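Long-range contacts in oxidoreductase (PDB 7D5M), which binds NAD in a Rossmann-fold domain and, as a homolog of inositol dehydrogenase, probably oxidises a polyol or sugar-like substrate: residues 11-17 with 39-45; 36-40 with 337-341; 109-113 with 344-348. One frame throughout, in Å; residues are numbered along the deposited sequence.

Interaction 1. Residues 11-17 with 39-45; sequences PIRWAMV and FALVAGA. With NAD (nicotinamide-adenine-dinucleotide), chain B.
Trp14 and Phe39 meet on one face of the sheet where strands 12-16 and 39-45 run side by side, the two parallel strands of the first beta-alpha-beta unit of the NAD-binding Rossmann fold, with helix 26-34 as the crossover. Ala40 N donates to Ile12 O at 2.9 Å and Val42 N to Trp14 O at 3.0 Å, both nearly straight at the hydrogen; the return bond from Trp14 N to Ala40 O is bent and weak. Beyond Val42 the pairing is irregular until Ala45 N donates to Met16 O.

Trp14 can be followed outward. Its CB lies 3.3 Å from Ala40 O, close to the neighbouring strand. CG is anti to the backbone N (chi1 -178°), which sets the indole between Phe39 and Leu41 of that strand. CG and CD1 then meet Phe39 CD2, each at 3.7 Å, so that the edge of the phenyl ring comes over the face of the five-membered ring, with planes at 55°. On the six-membered ring, CE3 and CZ3 pack against CB and CD1 of Leu41, CE3 coming within 3.8 Å of Leu41 CD1. The indole nitrogen NE1 is hydrogen-bonded to Ser89 OG, which helps hold the ring's rotation from the next strand of the sheet.

Phe39 has a second neighbour in Ile12, whose side chain lies alongside it and points the same way; Ile12 CB is 3.5 Å from Phe39 CD2. Helix 329-349 covers this pair, whereas Ala15 and Val17 face helix 71-78.

The C-terminal ends of both segments arrive at the cofactor. There the adenine carbon C2A of NAD sits 3.4 Å from Ala45 O and 3.9 Å from Val17 CG1.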
loop_
_atom_site.group_PDB
_atom_site.type_symbol
_atom_site.label_atom_id
_atom_site.label_comp_id
_atom_site.label_asym_id
_atom_site.label_seq_id
_atom_site.Cartn_x
_atom_site.Cartn_y
_atom_site.Cartn_z
ATOM N N PRO A 11 13.677 -27.341 -30.529
ATOM C CA PRO A 11 14.412 -26.449 -29.637
ATOM C C PRO A 11 15.785 -26.112 -30.223
ATOM O O PRO A 11 16.434 -26.996 -30.800
ATOM C CB PRO A 11 14.539 -27.253 -28.335
ATOM C CG PRO A 11 13.385 -28.225 -28.407
ATOM C CD PRO A 11 13.330 -28.607 -29.867
ATOM N N ILE A 12 16.186 -24.851 -30.088
ATOM C CA ILE A 12 17.539 -24.374 -30.493
ATOM C C ILE A 12 18.569 -25.177 -29.685
ATOM O O ILE A 12 18.463 -25.229 -28.440
ATOM C CB ILE A 12 17.700 -22.857 -30.260
ATOM C CG1 ILE A 12 16.644 -22.000 -30.976
ATOM C CG2 ILE A 12 19.115 -22.414 -30.609
ATOM C CD1 ILE A 12 16.665 -22.065 -32.476
ATOM N N ARG A 13 19.554 -25.773 -30.348
ATOM C CA ARG A 13 20.651 -26.486 -29.649
ATOM C C ARG A 13 21.532 -25.429 -28.972
ATOM O O ARG A 13 21.996 -24.497 -29.665
ATOM C CB ARG A 13 21.400 -27.392 -30.631
ATOM C CG ARG A 13 20.525 -28.492 -31.219
ATOM C CD ARG A 13 21.308 -29.457 -32.092
ATOM N NE ARG A 13 22.054 -28.812 -33.163
ATOM C CZ ARG A 13 21.604 -28.558 -34.395
ATOM N NH1 ARG A 13 20.370 -28.871 -34.751
ATOM N NH2 ARG A 13 22.394 -27.967 -35.269
ATOM N N TRP A 14 21.725 -25.552 -27.663
ATOM C CA TRP A 14 22.139 -24.414 -26.804
ATOM C C TRP A 14 23.232 -24.801 -25.807
ATOM O O TRP A 14 23.243 -25.931 -25.283
ATOM C CB TRP A 14 20.882 -23.862 -26.125
ATOM C CG TRP A 14 21.056 -22.664 -25.248
ATOM C CD1 TRP A 14 21.477 -21.411 -25.598
ATOM C CD2 TRP A 14 20.683 -22.593 -23.861
ATOM N NE1 TRP A 14 21.431 -20.581 -24.505
ATOM C CE2 TRP A 14 20.941 -21.280 -23.428
ATOM C CE3 TRP A 14 20.186 -23.526 -22.944
ATOM C CZ2 TRP A 14 20.719 -20.885 -22.106
ATOM C CZ3 TRP A 14 19.959 -23.131 -21.643
ATOM C CH2 TRP A 14 20.217 -21.827 -21.237
ATOM N N ALA A 15 24.103 -23.835 -25.522
ATOM C CA ALA A 15 25.154 -23.905 -24.495
ATOM C C ALA A 15 25.104 -22.647 -23.630
ATOM O O ALA A 15 24.598 -21.587 -24.077
ATOM C CB ALA A 15 26.503 -24.041 -25.144
ATOM N N MET A 16 25.664 -22.762 -22.435
ATOM C CA MET A 16 25.993 -21.603 -21.582
ATOM C C MET A 16 27.507 -21.523 -21.428
ATOM O O MET A 16 28.176 -22.578 -21.420
ATOM C CB MET A 16 25.325 -21.714 -20.214
ATOM C CG MET A 16 23.838 -21.485 -20.292
ATOM S SD MET A 16 23.158 -21.174 -18.647
ATOM C CE MET A 16 23.746 -19.506 -18.358
ATOM N N VAL A 17 28.016 -20.299 -21.362
ATOM C CA VAL A 17 29.368 -19.998 -20.822
ATOM C C VAL A 17 29.151 -19.218 -19.532
ATOM O O VAL A 17 28.475 -18.172 -19.581
ATOM C CB VAL A 17 30.238 -19.223 -21.827
ATOM C CG1 VAL A 17 31.656 -19.055 -21.306
ATOM C CG2 VAL A 17 30.254 -19.897 -23.186
ATOM N N PHE A 39 14.717 -23.803 -26.131
ATOM C CA PHE A 39 16.139 -24.212 -26.216
ATOM C C PHE A 39 16.311 -25.571 -25.536
ATOM O O PHE A 39 15.526 -25.916 -24.618
ATOM C CB PHE A 39 17.051 -23.182 -25.539
ATOM C CG PHE A 39 17.082 -21.831 -26.194
ATOM C CD1 PHE A 39 16.074 -20.909 -25.974
ATOM C CD2 PHE A 39 18.112 -21.488 -27.058
ATOM C CE1 PHE A 39 16.109 -19.670 -26.589
ATOM C CE2 PHE A 39 18.149 -20.238 -27.660
ATOM C CZ PHE A 39 17.138 -19.337 -27.437
ATOM N N ALA A 40 17.332 -26.314 -25.965
ATOM C CA ALA A 40 17.808 -27.554 -25.321
ATOM C C ALA A 40 19.270 -27.356 -24.918
ATOM O O ALA A 40 20.097 -27.062 -25.807
ATOM C CB ALA A 40 17.646 -28.725 -26.259
ATOM N N LEU A 41 19.569 -27.534 -23.633
ATOM C CA LEU A 41 20.936 -27.389 -23.085
ATOM C C LEU A 41 21.709 -28.684 -23.341
ATOM O O LEU A 41 21.475 -29.693 -22.625
ATOM C CB LEU A 41 20.877 -27.074 -21.591
ATOM C CG LEU A 41 22.237 -26.873 -20.924
ATOM C CD1 LEU A 41 22.943 -25.664 -21.509
ATOM C CD2 LEU A 41 22.082 -26.742 -19.420
ATOM N N VAL A 42 22.599 -28.654 -24.327
ATOM C CA VAL A 42 23.323 -29.874 -24.798
ATOM C C VAL A 42 24.820 -29.751 -24.511
ATOM O O VAL A 42 25.517 -30.762 -24.681
ATOM C CB VAL A 42 23.042 -30.144 -26.287
ATOM C CG1 VAL A 42 21.561 -30.388 -26.509
ATOM C CG2 VAL A 42 23.550 -29.025 -27.186
ATOM N N ALA A 43 25.306 -28.589 -24.073
ATOM C CA ALA A 43 26.755 -28.354 -23.874
ATOM C C ALA A 43 26.976 -27.109 -23.016
ATOM O O ALA A 43 26.036 -26.338 -22.821
ATOM C CB ALA A 43 27.440 -28.205 -25.209
ATOM N N GLY A 44 28.191 -26.932 -22.505
ATOM C CA GLY A 44 28.510 -25.705 -21.766
ATOM C C GLY A 44 29.967 -25.617 -21.377
ATOM O O GLY A 44 30.657 -26.660 -21.337
ATOM N N ALA A 45 30.419 -24.394 -21.116
ATOM C CA ALA A 45 31.649 -24.101 -20.346
ATOM C C ALA A 45 31.198 -23.324 -19.110
ATOM O O ALA A 45 31.188 -22.088 -19.142
ATOM C CB ALA A 45 32.645 -23.342 -21.177
HETATM P PA NAD B . 28.658 -14.656 -10.569
HETATM O O1A NAD B . 30.039 -14.257 -10.149
HETATM O O2A NAD B . 27.608 -14.956 -9.546
HETATM O O5B NAD B . 28.775 -15.900 -11.578
HETATM C C5B NAD B . 29.868 -16.032 -12.539
HETATM C C4B NAD B . 29.828 -17.436 -13.092
HETATM O O4B NAD B . 30.630 -17.523 -14.298
HETATM C C3B NAD B . 30.388 -18.519 -12.161
HETATM O O3B NAD B . 29.678 -19.733 -12.359
HETATM C C2B NAD B . 31.844 -18.616 -12.630
HETATM O O2B NAD B . 32.489 -19.825 -12.300
HETATM C C1B NAD B . 31.624 -18.514 -14.132
HETATM N N9A NAD B . 32.788 -18.096 -14.899
HETATM C C8A NAD B . 33.618 -17.044 -14.612
HETATM N N7A NAD B . 34.544 -16.855 -15.519
HETATM C C5A NAD B . 34.298 -17.829 -16.474
HETATM C C6A NAD B . 34.936 -18.134 -17.693
HETATM N N6A NAD B . 35.970 -17.445 -18.182
HETATM N N1A NAD B . 34.432 -19.165 -18.416
HETATM C C2A NAD B . 33.388 -19.845 -17.917
HETATM N N3A NAD B . 32.700 -19.639 -16.792
HETATM C C4A NAD B . 33.214 -18.603 -16.105
HETATM O O3 NAD B . 28.041 -13.512 -11.532
HETATM P PN NAD B . 26.489 -13.140 -11.820
HETATM O O1N NAD B . 25.980 -12.226 -10.740
HETATM O O2N NAD B . 25.737 -14.406 -12.103
HETATM O O5D NAD B . 26.606 -12.263 -13.156
HETATM C C5D NAD B . 27.137 -12.800 -14.369
HETATM C C4D NAD B . 26.744 -11.844 -15.460
HETATM O O4D NAD B . 25.301 -11.700 -15.454
HETATM C C3D NAD B . 27.300 -10.425 -15.286
HETATM O O3D NAD B . 27.592 -9.872 -16.557
HETATM C C2D NAD B . 26.150 -9.684 -14.594
HETATM O O2D NAD B . 26.164 -8.284 -14.832
HETATM C C1D NAD B . 24.947 -10.334 -15.279
HETATM N N1N NAD B . 23.676 -10.275 -14.496
HETATM C C2N NAD B . 22.535 -9.800 -15.107
HETATM C C3N NAD B . 21.342 -9.682 -14.392
HETATM C C7N NAD B . 20.101 -9.304 -15.172
HETATM O O7N NAD B . 20.129 -9.372 -16.406
HETATM N N7N NAD B . 19.022 -8.947 -14.482
HETATM C C4N NAD B . 21.350 -9.932 -13.016
HETATM C C5N NAD B . 22.517 -10.396 -12.411
HETATM C C6N NAD B . 23.607 -10.698 -13.197
#

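Interaction 2. Residues 36-40 with 337-341; sequences DQSFA and YYRFA
Phe39 and Ser38 present their side chains to one turn of helix 329-349, and the contact is made by packing, with no hydrogen bond between the two segments. Phe39 CE1 touches Ala341 CB and Tyr337 CD1, each at 3.6 Å. The tyrosine turns its edge toward the phenyl face in an offset edge-to-face pair, planes at 83°. Tyr337 O lies in the plane of the Phe39 ring, 3.4 Å from CE1 at its edge, while also accepting the helical bond from Ala341 N. Next to the ring, Ser38 OG stands anti to its own carbonyl carbon (chi1 -71°), which rests it 3.5 Å from both CA and CB of Tyr338, and Ser38 CB meets the Ala341 methyl.

A second shell holds the tyrosines. The hydroxyl of Tyr337 is hydrogen-bonded to Ser89 OG and His29 ND1, and that of Tyr338 to Asp318. Separately, Asp36 places the turn before Ser38 at a subunit interface, through a hydrogen bond to Tyr27 of a second subunit.

The helix, from the C-terminal family region, thus lies against the Rossmann sheet, with Tyr337 reaching past helix 26-34 and strand 12-16 to Val112 on strand 110-113.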
loop_
_atom_site.group_PDB
_atom_site.type_symbol
_atom_site.label_atom_id
_atom_site.label_comp_id
_atom_site.label_asym_id
_atom_site.label_seq_id
_atom_site.Cartn_x
_atom_site.Cartn_y
_atom_site.Cartn_z
ATOM N N ASP A 36 8.977 -24.327 -22.429
ATOM C CA ASP A 36 8.106 -24.296 -23.636
ATOM C C ASP A 36 8.889 -24.706 -24.888
ATOM O O ASP A 36 8.569 -24.200 -25.975
ATOM C CB ASP A 36 7.487 -22.913 -23.854
ATOM C CG ASP A 36 6.766 -22.368 -22.638
ATOM O OD1 ASP A 36 6.248 -23.184 -21.854
ATOM O OD2 ASP A 36 6.736 -21.126 -22.482
ATOM N N GLN A 37 9.876 -25.583 -24.742
ATOM C CA GLN A 37 10.574 -26.212 -25.891
ATOM C C GLN A 37 11.334 -25.145 -26.699
ATOM O O GLN A 37 11.462 -25.333 -27.928
ATOM C CB GLN A 37 9.562 -26.930 -26.798
ATOM C CG GLN A 37 8.557 -27.815 -26.060
ATOM C CD GLN A 37 7.587 -28.483 -27.008
ATOM O OE1 GLN A 37 7.928 -29.445 -27.690
ATOM N NE2 GLN A 37 6.367 -27.967 -27.072
ATOM N N SER A 38 11.828 -24.061 -26.080
ATOM C CA SER A 38 12.536 -22.973 -26.817
ATOM C C SER A 38 13.970 -23.396 -27.152
ATOM O O SER A 38 14.375 -23.325 -28.345
ATOM C CB SER A 38 12.529 -21.673 -26.046
ATOM O OG SER A 38 11.221 -21.109 -26.035
ATOM N N PHE A 39 14.717 -23.803 -26.131
ATOM C CA PHE A 39 16.139 -24.212 -26.216
ATOM C C PHE A 39 16.311 -25.571 -25.536
ATOM O O PHE A 39 15.526 -25.916 -24.618
ATOM C CB PHE A 39 17.051 -23.182 -25.539
ATOM C CG PHE A 39 17.082 -21.831 -26.194
ATOM C CD1 PHE A 39 16.074 -20.909 -25.974
ATOM C CD2 PHE A 39 18.112 -21.488 -27.058
ATOM C CE1 PHE A 39 16.109 -19.670 -26.589
ATOM C CE2 PHE A 39 18.149 -20.238 -27.660
ATOM C CZ PHE A 39 17.138 -19.337 -27.437
ATOM N N ALA A 40 17.332 -26.314 -25.965
ATOM C CA ALA A 40 17.808 -27.554 -25.321
ATOM C C ALA A 40 19.270 -27.356 -24.918
ATOM O O ALA A 40 20.097 -27.062 -25.807
ATOM C CB ALA A 40 17.646 -28.725 -26.259
ATOM N N TYR A 337 13.098 -15.073 -23.798
ATOM C CA TYR A 337 13.846 -16.241 -24.330
ATOM C C TYR A 337 13.047 -16.906 -25.462
ATOM O O TYR A 337 13.683 -17.352 -26.433
ATOM C CB TYR A 337 14.269 -17.203 -23.214
ATOM C CG TYR A 337 15.735 -17.118 -22.861
ATOM C CD1 TYR A 337 16.678 -17.792 -23.619
ATOM C CD2 TYR A 337 16.201 -16.360 -21.795
ATOM C CE1 TYR A 337 18.028 -17.738 -23.325
ATOM C CE2 TYR A 337 17.553 -16.294 -21.485
ATOM C CZ TYR A 337 18.476 -16.986 -22.256
ATOM O OH TYR A 337 19.819 -16.956 -21.978
ATOM N N TYR A 338 11.713 -16.984 -25.401
ATOM C CA TYR A 338 10.975 -17.619 -26.529
ATOM C C TYR A 338 11.100 -16.703 -27.750
ATOM O O TYR A 338 11.185 -17.229 -28.862
ATOM C CB TYR A 338 9.530 -18.008 -26.204
ATOM C CG TYR A 338 8.503 -16.931 -26.437
ATOM C CD1 TYR A 338 8.143 -16.542 -27.718
ATOM C CD2 TYR A 338 7.860 -16.322 -25.371
ATOM C CE1 TYR A 338 7.216 -15.537 -27.936
ATOM C CE2 TYR A 338 6.918 -15.324 -25.574
ATOM C CZ TYR A 338 6.589 -14.934 -26.859
ATOM O OH TYR A 338 5.665 -13.952 -27.070
ATOM N N ARG A 339 11.146 -15.381 -27.552
ATOM C CA ARG A 339 11.315 -14.426 -28.678
ATOM C C ARG A 339 12.723 -14.590 -29.256
ATOM O O ARG A 339 12.877 -14.556 -30.504
ATOM C CB ARG A 339 11.038 -12.994 -28.229
ATOM C CG ARG A 339 9.569 -12.725 -27.941
ATOM C CD ARG A 339 9.417 -11.294 -27.468
ATOM N NE ARG A 339 8.040 -10.824 -27.432
ATOM C CZ ARG A 339 7.144 -11.159 -26.521
ATOM N NH1 ARG A 339 7.461 -12.024 -25.568
ATOM N NH2 ARG A 339 5.925 -10.644 -26.573
ATOM N N PHE A 340 13.732 -14.734 -28.397
ATOM C CA PHE A 340 15.116 -15.017 -28.852
ATOM C C PHE A 340 15.102 -16.258 -29.756
ATOM O O PHE A 340 15.684 -16.195 -30.859
ATOM C CB PHE A 340 16.094 -15.212 -27.693
ATOM C CG PHE A 340 16.305 -14.022 -26.791
ATOM C CD1 PHE A 340 16.141 -12.729 -27.253
ATOM C CD2 PHE A 340 16.702 -14.205 -25.478
ATOM C CE1 PHE A 340 16.346 -11.640 -26.419
ATOM C CE2 PHE A 340 16.914 -13.114 -24.645
ATOM C CZ PHE A 340 16.741 -11.832 -25.121
ATOM N N ALA A 341 14.473 -17.351 -29.316
ATOM C CA ALA A 341 14.410 -18.625 -30.068
ATOM C C ALA A 341 13.688 -18.392 -31.404
ATOM O O ALA A 341 14.184 -18.846 -32.445
ATOM C CB ALA A 341 13.735 -19.696 -29.240
#

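Interaction 3. Residues 109-113 with 344-348; sequences LHVVC and MDATE
His110, at the start of strand 110-113 in the Rossmann sheet, projects its imidazole onto helix 329-349, where Met344 packs on it and Glu348 binds its end. The strand and helix segments run nearly antiparallel, their axes 10.8 Å apart, and long side chains bridge that distance.

The tight part is built around Met344. Its CG stands over the imidazole face as a CH-pi contact, 3.6 Å from His110 CG, and CB lies over the same face. Beyond CG the methionine is extended, which carries SD past His110 CB and brings CE within 3.9 Å of Val112 CG2. Methionine and histidine therefore slide past each other in opposite directions, both buried between helix and sheet.

Toward the surface the contact thins to a few atoms. Thr347 CG2 meets only the imidazole edge, 3.9 Å from His110 CE1, and the exposed Glu348 curls back through a bend at chi2 (-50°) to deliver its carboxylate. His110 NE2 donates to Glu348 OE2 at 2.8 Å, 152° at the hydrogen. The oxygen uses its anti lone pair and lies somewhat out of the ring plane, and the carboxylate is turned 76° against the imidazole.

Both ring nitrogens are engaged, since ND1 is hydrogen-bonded to the backbone N of Val137. Arg136 also holds Glu348 OE2 in a salt bridge, so this oxygen has two partners and its negative charge is probably partly balanced. With an alanine at His110, the flank of Met344 would probably lose the ring it packs on and Glu348 OE2 its imidazole N-H donor, leaving the carboxylate to Arg136. On the buried side, the path ends with Met344 CE, 3.8 Å from His110 CB.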
loop_
_atom_site.group_PDB
_atom_site.type_symbol
_atom_site.label_atom_id
_atom_site.label_comp_id
_atom_site.label_asym_id
_atom_site.label_seq_id
_atom_site.Cartn_x
_atom_site.Cartn_y
_atom_site.Cartn_z
ATOM N N LEU A 109 27.496 -18.476 -34.456
ATOM C CA LEU A 109 26.493 -18.797 -33.409
ATOM C C LEU A 109 25.656 -17.553 -33.093
ATOM O O LEU A 109 26.206 -16.445 -33.083
ATOM C CB LEU A 109 27.197 -19.302 -32.152
ATOM C CG LEU A 109 28.048 -20.559 -32.320
ATOM C CD1 LEU A 109 28.774 -20.877 -31.023
ATOM C CD2 LEU A 109 27.195 -21.745 -32.760
ATOM N N HIS A 110 24.363 -17.749 -32.820
ATOM C CA HIS A 110 23.512 -16.729 -32.166
ATOM C C HIS A 110 23.921 -16.631 -30.696
ATOM O O HIS A 110 24.439 -17.617 -30.136
ATOM C CB HIS A 110 22.026 -17.058 -32.313
ATOM C CG HIS A 110 21.602 -17.265 -33.720
ATOM N ND1 HIS A 110 21.443 -16.222 -34.603
ATOM C CD2 HIS A 110 21.301 -18.395 -34.391
ATOM C CE1 HIS A 110 21.026 -16.700 -35.756
ATOM N NE2 HIS A 110 20.953 -18.038 -35.655
ATOM N N VAL A 111 23.715 -15.463 -30.107
ATOM C CA VAL A 111 24.179 -15.182 -28.727
ATOM C C VAL A 111 23.039 -14.554 -27.937
ATOM O O VAL A 111 22.278 -13.725 -28.495
ATOM C CB VAL A 111 25.431 -14.281 -28.728
ATOM C CG1 VAL A 111 25.914 -14.007 -27.308
ATOM C CG2 VAL A 111 26.544 -14.878 -29.574
ATOM N N VAL A 112 22.938 -14.949 -26.671
ATOM C CA VAL A 112 22.261 -14.139 -25.625
ATOM C C VAL A 112 23.348 -13.708 -24.650
ATOM O O VAL A 112 23.961 -14.581 -23.999
ATOM C CB VAL A 112 21.134 -14.900 -24.919
ATOM C CG1 VAL A 112 20.485 -14.016 -23.866
ATOM C CG2 VAL A 112 20.102 -15.413 -25.913
ATOM N N CYS A 113 23.607 -12.409 -24.586
ATOM C CA CYS A 113 24.722 -11.853 -23.791
ATOM C C CYS A 113 24.154 -11.146 -22.569
ATOM O O CYS A 113 23.217 -10.345 -22.700
ATOM C CB CYS A 113 25.599 -10.911 -24.602
ATOM S SG CYS A 113 27.099 -10.418 -23.702
ATOM N N MET A 344 16.045 -16.422 -33.776
ATOM C CA MET A 344 17.178 -17.267 -34.220
ATOM C C MET A 344 16.678 -18.226 -35.305
ATOM O O MET A 344 17.319 -18.313 -36.383
ATOM C CB MET A 344 17.755 -18.050 -33.043
ATOM C CG MET A 344 18.440 -17.148 -32.043
ATOM S SD MET A 344 18.931 -18.056 -30.575
ATOM C CE MET A 344 19.505 -16.701 -29.548
ATOM N N ASP A 345 15.561 -18.897 -35.041
ATOM C CA ASP A 345 14.943 -19.865 -35.985
ATOM C C ASP A 345 14.522 -19.127 -37.263
ATOM O O ASP A 345 14.816 -19.665 -38.355
ATOM C CB ASP A 345 13.758 -20.587 -35.345
ATOM C CG ASP A 345 13.047 -21.509 -36.317
ATOM O OD1 ASP A 345 13.620 -22.557 -36.649
ATOM O OD2 ASP A 345 11.952 -21.136 -36.754
ATOM N N ALA A 346 13.891 -17.956 -37.136
ATOM C CA ALA A 346 13.426 -17.119 -38.272
ATOM C C ALA A 346 14.633 -16.711 -39.124
ATOM O O ALA A 346 14.487 -16.643 -40.372
ATOM C CB ALA A 346 12.657 -15.914 -37.800
ATOM N N THR A 347 15.779 -16.440 -38.491
ATOM C CA THR A 347 17.012 -16.014 -39.203
ATOM C C THR A 347 17.469 -17.187 -40.078
ATOM O O THR A 347 17.712 -16.972 -41.291
ATOM C CB THR A 347 18.086 -15.512 -38.223
ATOM O OG1 THR A 347 17.590 -14.354 -37.549
ATOM C CG2 THR A 347 19.389 -15.165 -38.912
ATOM N N GLU A 348 17.542 -18.387 -39.502
ATOM C CA GLU A 348 17.949 -19.635 -40.203
ATOM C C GLU A 348 17.008 -19.896 -41.384
ATOM O O GLU A 348 17.508 -20.297 -42.445
ATOM C CB GLU A 348 17.936 -20.837 -39.258
ATOM C CG GLU A 348 18.970 -20.759 -38.149
ATOM C CD GLU A 348 20.371 -20.425 -38.626
ATOM O OE1 GLU A 348 20.815 -21.057 -39.603
ATOM O OE2 GLU A 348 21.006 -19.525 -38.032
#

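From the N terminus, interaction 1 closes first, bringing strand 39-45 back beside strand 12-16 after a single helix. Interaction 2 opens on the turn leading into strand 39-45, shares Phe39 and Ala40 with interaction 1, and closes almost three hundred residues later on helix 329-349. Interaction 3 opens inside that long loop, at strand 110-113, and closes just beyond it on the same helix, so interactions 2 and 3 cross rather than nest. Interactions 2 and 3 lay helix 329-349 against the parallel sheet that interaction 1 helps build. Phe39 CE2 against Met344 SD, at 3.7 Å, physically joins all three contacts.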